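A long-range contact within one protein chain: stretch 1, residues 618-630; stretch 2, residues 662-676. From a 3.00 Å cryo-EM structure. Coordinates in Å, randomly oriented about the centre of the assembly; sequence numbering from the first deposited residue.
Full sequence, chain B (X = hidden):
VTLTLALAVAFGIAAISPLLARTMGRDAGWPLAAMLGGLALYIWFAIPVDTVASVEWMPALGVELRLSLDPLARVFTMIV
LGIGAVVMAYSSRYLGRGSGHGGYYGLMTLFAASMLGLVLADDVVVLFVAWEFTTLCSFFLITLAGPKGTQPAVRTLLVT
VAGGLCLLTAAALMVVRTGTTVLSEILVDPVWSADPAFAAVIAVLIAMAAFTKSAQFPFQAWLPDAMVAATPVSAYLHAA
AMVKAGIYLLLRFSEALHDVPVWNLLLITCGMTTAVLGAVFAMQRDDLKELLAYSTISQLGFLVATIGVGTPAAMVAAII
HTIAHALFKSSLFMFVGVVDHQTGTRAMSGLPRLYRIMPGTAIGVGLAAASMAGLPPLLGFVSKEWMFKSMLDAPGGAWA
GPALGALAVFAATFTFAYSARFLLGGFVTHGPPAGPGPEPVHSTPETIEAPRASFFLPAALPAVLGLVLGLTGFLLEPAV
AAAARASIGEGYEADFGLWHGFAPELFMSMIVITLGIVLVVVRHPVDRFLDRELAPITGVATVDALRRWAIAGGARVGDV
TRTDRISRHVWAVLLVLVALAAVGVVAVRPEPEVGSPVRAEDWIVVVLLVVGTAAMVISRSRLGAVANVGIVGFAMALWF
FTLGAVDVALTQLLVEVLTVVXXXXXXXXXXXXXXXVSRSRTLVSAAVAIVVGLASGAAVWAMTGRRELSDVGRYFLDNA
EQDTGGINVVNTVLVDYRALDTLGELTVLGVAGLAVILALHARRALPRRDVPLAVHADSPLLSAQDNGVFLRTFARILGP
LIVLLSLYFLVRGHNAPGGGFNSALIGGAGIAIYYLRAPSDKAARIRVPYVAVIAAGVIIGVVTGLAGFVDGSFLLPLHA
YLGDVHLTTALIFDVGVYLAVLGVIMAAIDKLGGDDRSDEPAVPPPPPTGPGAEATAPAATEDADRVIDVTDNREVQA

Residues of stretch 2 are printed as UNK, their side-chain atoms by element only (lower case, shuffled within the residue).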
# COMPACT_ATOMS: atom_id res chain seq x y z
N ILE B 618 -32.57 3.40 0.10
CA ILE B 618 -33.43 4.31 -0.64
C ILE B 618 -33.73 5.58 0.14
O ILE B 618 -34.56 6.39 -0.28
CB ILE B 618 -34.74 3.62 -1.09
CG1 ILE B 618 -35.73 3.54 0.07
CG2 ILE B 618 -34.44 2.24 -1.65
CD1 ILE B 618 -37.06 2.96 -0.32
N SER B 619 -33.06 5.79 1.27
CA SER B 619 -33.28 6.98 2.08
C SER B 619 -32.58 8.17 1.45
O SER B 619 -31.38 8.13 1.19
CB SER B 619 -32.78 6.77 3.50
OG SER B 619 -33.39 7.67 4.40
N ARG B 620 -33.34 9.24 1.21
CA ARG B 620 -32.81 10.46 0.62
C ARG B 620 -32.47 11.52 1.66
O ARG B 620 -32.07 12.63 1.28
CB ARG B 620 -33.80 11.03 -0.39
CG ARG B 620 -33.88 10.25 -1.69
CD ARG B 620 -35.23 10.44 -2.36
NE ARG B 620 -36.31 9.83 -1.60
CZ ARG B 620 -37.52 9.58 -2.09
NH1 ARG B 620 -37.81 9.87 -3.35
NH2 ARG B 620 -38.44 9.02 -1.31
N SER B 621 -32.62 11.22 2.94
CA SER B 621 -32.34 12.16 4.01
C SER B 621 -31.41 11.52 5.03
O SER B 621 -31.57 10.34 5.36
CB SER B 621 -33.62 12.63 4.70
OG SER B 621 -33.85 11.88 5.88
N ARG B 622 -30.44 12.29 5.52
CA ARG B 622 -29.43 11.75 6.41
C ARG B 622 -30.01 11.23 7.72
O ARG B 622 -29.39 10.37 8.35
CB ARG B 622 -28.37 12.81 6.71
CG ARG B 622 -27.54 13.22 5.50
CD ARG B 622 -26.47 14.21 5.88
NE ARG B 622 -25.68 14.63 4.73
CZ ARG B 622 -24.65 13.95 4.24
NH1 ARG B 622 -24.29 12.81 4.80
NH2 ARG B 622 -23.99 14.41 3.19
N LEU B 623 -31.17 11.72 8.14
CA LEU B 623 -31.74 11.26 9.40
C LEU B 623 -32.45 9.92 9.24
O LEU B 623 -32.32 9.04 10.10
CB LEU B 623 -32.71 12.30 9.96
CG LEU B 623 -33.50 11.84 11.17
CD1 LEU B 623 -32.58 11.60 12.35
CD2 LEU B 623 -34.55 12.86 11.52
N GLY B 624 -33.21 9.75 8.16
CA GLY B 624 -33.77 8.44 7.87
C GLY B 624 -32.70 7.38 7.74
O GLY B 624 -32.91 6.23 8.15
N ALA B 625 -31.53 7.75 7.23
CA ALA B 625 -30.45 6.79 7.06
C ALA B 625 -29.87 6.35 8.40
O ALA B 625 -29.59 5.17 8.60
CB ALA B 625 -29.36 7.38 6.18
N VAL B 626 -29.70 7.28 9.35
CA VAL B 626 -29.18 6.88 10.65
C VAL B 626 -30.24 6.12 11.44
O VAL B 626 -29.91 5.20 12.20
CB VAL B 626 -28.64 8.09 11.43
CG1 VAL B 626 -29.75 9.04 11.82
CG2 VAL B 626 -27.90 7.62 12.67
N ALA B 627 -31.52 6.47 11.27
CA ALA B 627 -32.57 5.68 11.90
C ALA B 627 -32.58 4.25 11.36
O ALA B 627 -32.71 3.29 12.12
CB ALA B 627 -33.92 6.35 11.70
N ASN B 628 -32.41 4.10 10.04
CA ASN B 628 -32.34 2.77 9.46
C ASN B 628 -31.06 2.05 9.86
O ASN B 628 -31.05 0.82 9.92
CB ASN B 628 -32.47 2.85 7.95
CG ASN B 628 -33.88 3.18 7.51
OD1 ASN B 628 -34.09 4.02 6.63
ND2 ASN B 628 -34.86 2.53 8.13
N VAL B 629 -29.99 2.78 10.14
CA VAL B 629 -28.77 2.15 10.64
C VAL B 629 -29.02 1.58 12.03
O VAL B 629 -28.62 0.45 12.33
CB VAL B 629 -27.60 3.15 10.64
CG1 VAL B 629 -26.59 2.79 11.72
CG2 VAL B 629 -26.94 3.17 9.28
N GLY B 630 -29.67 2.35 12.90
CA GLY B 630 -30.06 1.82 14.20
C GLY B 630 -30.97 0.62 14.08
O GLY B 630 -30.85 -0.34 14.84
N UNK B 662 -22.47 8.48 17.38
CA UNK B 662 -21.39 9.13 16.66
C UNK B 662 -21.86 9.63 15.30
O UNK B 662 -21.46 10.71 14.84
c UNK B 662 -19.13 8.77 15.63
c UNK B 662 -20.19 8.17 16.53
c UNK B 662 -19.61 7.88 17.90
N UNK B 663 -22.72 8.86 14.62
CA UNK B 663 -23.25 9.32 13.35
C UNK B 663 -24.10 10.57 13.55
O UNK B 663 -24.08 11.47 12.71
c UNK B 663 -24.05 8.20 12.65
c UNK B 663 -23.12 7.09 12.18
c UNK B 663 -23.80 6.04 11.33
c UNK B 663 -24.78 8.75 11.44
N UNK B 664 -24.81 10.67 14.67
CA UNK B 664 -25.55 11.90 14.95
C UNK B 664 -24.58 13.05 15.19
O UNK B 664 -24.78 14.17 14.69
c UNK B 664 -27.80 11.09 15.68
c UNK B 664 -26.49 11.69 16.15
c UNK B 664 -26.72 12.99 16.89
N UNK B 665 -23.51 12.80 15.95
CA UNK B 665 -22.54 13.85 16.24
C UNK B 665 -21.85 14.36 14.99
O UNK B 665 -21.44 15.52 14.94
c UNK B 665 -21.97 13.16 18.68
c UNK B 665 -22.91 14.28 19.06
c UNK B 665 -21.50 13.34 17.24
c UNK B 665 -20.78 13.11 19.62
N UNK B 666 -21.70 13.51 13.97
CA UNK B 666 -21.06 13.94 12.73
C UNK B 666 -22.07 14.33 11.65
O UNK B 666 -21.66 14.87 10.61
c UNK B 666 -20.89 11.61 11.80
c UNK B 666 -19.01 12.55 13.17
c UNK B 666 -20.11 12.86 12.17
N UNK B 667 -23.35 14.07 11.86
CA UNK B 667 -24.39 14.51 10.93
C UNK B 667 -24.98 15.85 11.32
O UNK B 667 -25.57 16.52 10.47
c UNK B 667 -24.72 12.74 8.60
c UNK B 667 -26.60 11.54 9.71
c UNK B 667 -25.30 12.28 9.92
c UNK B 667 -25.51 13.47 10.86
N UNK B 668 -24.84 16.25 12.58
CA UNK B 668 -25.24 17.60 12.96
C UNK B 668 -24.39 18.67 12.28
O UNK B 668 -24.70 19.86 12.41
c UNK B 668 -23.76 18.01 15.00
c UNK B 668 -25.16 17.77 14.47
c UNK B 668 -23.69 17.92 16.51
o UNK B 668 -24.62 17.43 17.15
n UNK B 668 -22.59 18.38 17.08
N UNK B 669 -23.33 18.28 11.57
CA UNK B 669 -22.46 19.22 10.86
C UNK B 669 -22.67 19.21 9.36
O UNK B 669 -22.22 20.15 8.69
n UNK B 669 -18.21 19.41 16.10
c UNK B 669 -18.80 18.66 15.18
n UNK B 669 -19.53 17.62 15.55
c UNK B 669 -20.99 18.90 11.16
n UNK B 669 -18.65 18.94 13.89
c UNK B 669 -19.26 18.18 12.81
c UNK B 669 -20.71 18.57 12.60
N UNK B 670 -23.31 18.20 8.81
CA UNK B 670 -23.49 18.01 7.39
C UNK B 670 -24.90 18.37 6.97
O UNK B 670 -25.80 18.48 7.80
c UNK B 670 -20.76 16.73 6.46
c UNK B 670 -23.19 16.55 7.02
c UNK B 670 -21.69 14.57 7.27
c UNK B 670 -21.78 16.08 7.37
N UNK B 671 -25.14 18.59 5.67
CA UNK B 671 -26.49 18.96 5.22
C UNK B 671 -27.51 17.87 5.52
O UNK B 671 -27.19 16.77 5.95
c UNK B 671 -25.04 18.48 3.37
c UNK B 671 -24.17 18.65 4.57
c UNK B 671 -26.32 19.17 3.71
N UNK B 672 -28.78 18.21 5.27
CA UNK B 672 -29.88 17.35 5.67
C UNK B 672 -30.12 16.21 4.69
O UNK B 672 -30.59 15.15 5.09
n UNK B 672 -33.06 20.20 11.14
c UNK B 672 -31.15 18.17 5.83
n UNK B 672 -34.51 19.46 9.52
c UNK B 672 -33.29 19.81 9.89
c UNK B 672 -31.09 19.20 6.94
n UNK B 672 -32.29 19.77 9.02
c UNK B 672 -32.43 19.36 7.63
N UNK B 673 -29.82 16.42 3.41
CA UNK B 673 -30.11 15.43 2.38
C UNK B 673 -28.82 14.96 1.74
O UNK B 673 -27.87 15.73 1.58
c UNK B 673 -31.04 16.01 1.31
N UNK B 674 -28.79 13.68 1.37
CA UNK B 674 -27.65 13.14 0.65
C UNK B 674 -27.48 13.86 -0.68
O UNK B 674 -28.41 14.47 -1.21
c UNK B 674 -26.80 11.15 2.65
c UNK B 674 -28.51 9.71 1.84
c UNK B 674 -26.70 10.39 3.79
c UNK B 674 -27.71 10.82 1.66
c UNK B 674 -28.41 8.95 2.98
c UNK B 674 -27.82 11.64 0.42
c UNK B 674 -27.51 9.29 3.96
N UNK B 675 -26.27 13.77 -1.23
CA UNK B 675 -26.00 14.38 -2.52
C UNK B 675 -26.73 13.63 -3.62
O UNK B 675 -26.71 12.40 -3.66
c UNK B 675 -24.50 14.40 -2.79
c UNK B 675 -22.71 15.78 0.05
n UNK B 675 -22.57 16.80 -0.78
c UNK B 675 -23.20 16.49 -1.97
n UNK B 675 -23.39 14.83 -0.56
c UNK B 675 -23.72 15.25 -1.83
N UNK B 676 -27.40 14.37 -4.50
CA UNK B 676 -28.15 13.74 -5.58
C UNK B 676 -27.19 13.20 -6.63
O UNK B 676 -26.40 13.95 -7.22
o UNK B 676 -28.39 15.87 -6.70
c UNK B 676 -29.12 14.75 -6.20
c UNK B 676 -30.15 15.21 -5.18

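Position 662 has three side-chain carbons, one carrying the other two. They lie beyond the reach of stretch 1. This is Val662.

Position 663 has four carbons, forked at the first, with one arm two carbons long. That is isoleucine. CG2 of Ile663 lies 3.5 Å from CG2 of Val626, and CD1 of Ile663 lies 4.3 Å from CG1 of Val629. The contact is apolar.

Position 664 again has one carbon carrying two. It points sideways and makes no close contact. It is Val664.

Position 665 has four carbons, forked at the second, out of reach of stretch 1. This is Leu665.

Position 666 has three carbons, the first carrying two, and is also out of reach. It is Val666.

Position 667 has four carbons forked at the second and points toward stretch 1. It is Leu667. Its CD1 lies 3.3 Å from Arg622 O, and its CD2 lies 3.6 Å from Arg622 CD.

Position 668 has three carbons, the third carrying one oxygen and one nitrogen. Glutamine and glutamate share this outline, but the nitrogen identifies Gln668. It does not touch stretch 1.

Position 669 has three carbons, a nitrogen, then a carbon with two more nitrogens. This guanidinium marks Arg669. NH1 of Arg669 donates to Leu665 O at 2.9 Å, within its own stretch.

Position 670 has four carbons forked at the second. Its CB lies 3.9 Å from Arg622 NE, over one face of that guanidinium. It is Leu670.

Position 671 has three carbons closing a ring onto the backbone nitrogen, so it is Pro671. Its O lies 2.9 Å from Arg622 NE, at the edge of the guanidinium.

Position 672 carries a second guanidinium chain, and its CB points away from stretch 1. It is Arg672. The backbone makes the contact: Arg622 N donates to Arg672 O at 2.9 Å, nearly straight.

Position 673 has a single carbon, so it is Ala673. Its CB lies 3.5 Å from Arg620 O.

Position 674 has one carbon and then a ring of six carbons, with no oxygen. It is Phe674. Arg622 N lies over one ring face. At the ring edge, CZ of Phe674 lies 3.5 Å from Ala625 CB, and CD2 of Phe674 lies 3.3 Å from Ser619 O. Its backbone N donates weakly to Arg620 O at 3.4 Å.

Position 675 has one carbon and then a five-membered ring of three carbons and two nitrogens. It is His675. Its CE1 lies 3.7 Å from Arg622 NH2.

Position 676 has one carbon carrying an oxygen and a carbon, and is out of reach. It is Thr676.

The contact centres on Arg622. Its guanidinium lies between Leu670 on one face and Phe674 on the opposite face. Its backbone N is held by Arg672 O. Farther along, the helices run nearly antiparallel at 170°, and Val626 and Val629 pack against Ile663. Ser621 caps the first helix, its OG accepting from Gly624 N at 3.2 Å.

Stretch 2 662-676: VIVLVLQRLPRAFHT
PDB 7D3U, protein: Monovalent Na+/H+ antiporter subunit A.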